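Local coordinates for beta-lactamase-like protein (PDB 6AUF) that probably hydrolyses beta-lactam antibiotics as a class B3 metallo-beta-lactamase that holds two zinc ions, at residues Ala82-Leu87 with Ser115-Leu119. Where two conformers were deposited one is given. Residues are numbered along the deposited sequence.
Sequences AAPLVL and SIAEL
Two helices that lie against the N-terminal beta-sheet of the metallo-beta-lactamase fold, 83-91 and 116-121, meet here through their first turns, closed by Leu-87 N to Ala-83 O (2.9 Å) and Leu-119 N to Ser-115 O (2.8 Å). The backbones come closest at Ala-83 and Leu-119, CA atoms 5.5 Å apart, an approach permitted by the small methyl of Ala-83. That methyl enters a hollow bounded by Ser-115, Glu-118 and Leu-119: its CB lies 4.0 Å from Ser-115 OG, 3.4 Å from Glu-118 CD and 4.0 Å from Leu-119 CD1. Glu-118, chi1 and chi2 both t, brings OE2 to 3.9 Å from CD of Pro-84. Ser-115 occupies the N-cap position, but its p rotamer directs OG to a hydrogen bond with the carbonyl of Pro-79, in the loop leading to helix 83-91. The zinc ligand His-112, in helix 110-113, has its side chain about 9 Å from that of Ser-115, so the contact lies near the metal site without touching it. Leu-119 supplies the reciprocal bump. Its CB leaves sideways, yet with chi1 near -148° and chi2 p its CD1 reaches a pocket among Ala-83, Val-86 and Leu-87, ending 4.0 Å from Val-86 CG1 and 3.8 Å from Leu-87 CG.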
loop_
_atom_site.group_PDB
_atom_site.type_symbol
_atom_site.label_atom_id
_atom_site.label_comp_id
_atom_site.label_asym_id
_atom_site.label_seq_id
_atom_site.Cartn_x
_atom_site.Cartn_y
_atom_site.Cartn_z
ATOM N N ALA A 82 8.673 -0.680 -12.860
ATOM C CA ALA A 82 9.454 -1.129 -11.717
ATOM C C ALA A 82 9.430 -2.638 -11.508
ATOM O O ALA A 82 10.065 -3.123 -10.567
ATOM C CB ALA A 82 8.969 -0.420 -10.446
ATOM N N ALA A 83 8.735 -3.393 -12.358
ATOM C CA ALA A 83 8.632 -4.837 -12.180
ATOM C C ALA A 83 10.001 -5.489 -11.944
ATOM O O ALA A 83 10.204 -6.152 -10.913
ATOM C CB ALA A 83 7.937 -5.456 -13.395
ATOM N N PRO A 84 10.966 -5.329 -12.859
ATOM C CA PRO A 84 12.271 -5.990 -12.660
ATOM C C PRO A 84 12.960 -5.612 -11.355
ATOM O O PRO A 84 13.644 -6.452 -10.758
ATOM C CB PRO A 84 13.090 -5.534 -13.880
ATOM C CG PRO A 84 12.067 -5.185 -14.913
ATOM C CD PRO A 84 10.896 -4.614 -14.145
ATOM N N LEU A 85 12.801 -4.374 -10.891
ATOM C CA LEU A 85 13.438 -3.976 -9.641
ATOM C C LEU A 85 13.006 -4.883 -8.494
ATOM O O LEU A 85 13.848 -5.407 -7.755
ATOM C CB LEU A 85 13.115 -2.515 -9.332
ATOM C CG LEU A 85 13.898 -1.453 -10.105
ATOM C CD1 LEU A 85 13.830 -1.700 -11.597
ATOM C CD2 LEU A 85 13.347 -0.080 -9.776
ATOM N N VAL A 86 11.693 -5.089 -8.339
ATOM C CA VAL A 86 11.197 -5.892 -7.228
ATOM C C VAL A 86 11.416 -7.367 -7.499
ATOM O O VAL A 86 11.704 -8.142 -6.581
ATOM C CB VAL A 86 9.712 -5.590 -6.943
ATOM C CG1 VAL A 86 8.942 -5.333 -8.231
ATOM C CG2 VAL A 86 9.083 -6.749 -6.197
ATOM N N LEU A 87 11.264 -7.790 -8.754
ATOM C CA LEU A 87 11.629 -9.158 -9.097
ATOM C C LEU A 87 13.054 -9.467 -8.658
ATOM O O LEU A 87 13.353 -10.586 -8.227
ATOM C CB LEU A 87 11.486 -9.385 -10.599
ATOM C CG LEU A 87 10.108 -9.293 -11.236
ATOM C CD1 LEU A 87 10.304 -9.045 -12.720
ATOM C CD2 LEU A 87 9.333 -10.580 -10.998
ATOM N N SER A 115 2.727 -1.829 -12.480
ATOM C CA SER A 115 3.212 -3.027 -13.154
ATOM C C SER A 115 2.694 -4.290 -12.481
ATOM O O SER A 115 3.369 -5.318 -12.468
ATOM C CB SER A 115 4.744 -3.034 -13.260
ATOM O OG SER A 115 5.391 -2.704 -12.043
ATOM N N ILE A 116 1.482 -4.228 -11.931
ATOM C CA ILE A 116 0.801 -5.444 -11.491
ATOM C C ILE A 116 0.773 -6.461 -12.625
ATOM O O ILE A 116 1.030 -7.655 -12.425
ATOM C CB ILE A 116 -0.622 -5.111 -10.997
ATOM C CG1 ILE A 116 -0.570 -4.349 -9.681
ATOM C CG2 ILE A 116 -1.429 -6.374 -10.790
ATOM C CD1 ILE A 116 0.064 -5.150 -8.575
ATOM N N ALA A 117 0.474 -5.995 -13.837
ATOM C CA ALA A 117 0.307 -6.896 -14.969
ATOM C C ALA A 117 1.605 -7.634 -15.271
ATOM O O ALA A 117 1.664 -8.866 -15.200
ATOM C CB ALA A 117 -0.164 -6.106 -16.188
ATOM N N GLU A 118 2.651 -6.880 -15.617
ATOM C CA GLU A 118 3.954 -7.477 -15.894
ATOM C C GLU A 118 4.450 -8.292 -14.705
ATOM O O GLU A 118 5.057 -9.354 -14.879
ATOM C CB GLU A 118 4.950 -6.374 -16.260
ATOM C CG GLU A 118 6.386 -6.817 -16.348
ATOM C CD GLU A 118 7.315 -5.686 -16.735
ATOM O OE1 GLU A 118 6.844 -4.533 -16.801
ATOM O OE2 GLU A 118 8.512 -5.952 -16.978
ATOM N N LEU A 119 4.188 -7.815 -13.489
ATOM C CA LEU A 119 4.582 -8.565 -12.304
ATOM C C LEU A 119 3.846 -9.892 -12.215
ATOM O O LEU A 119 4.389 -10.870 -11.694
ATOM C CB LEU A 119 4.306 -7.732 -11.058
ATOM C CG LEU A 119 5.272 -7.972 -9.916
ATOM C CD1 LEU A 119 6.670 -7.794 -10.456
ATOM C CD2 LEU A 119 4.978 -6.990 -8.792
#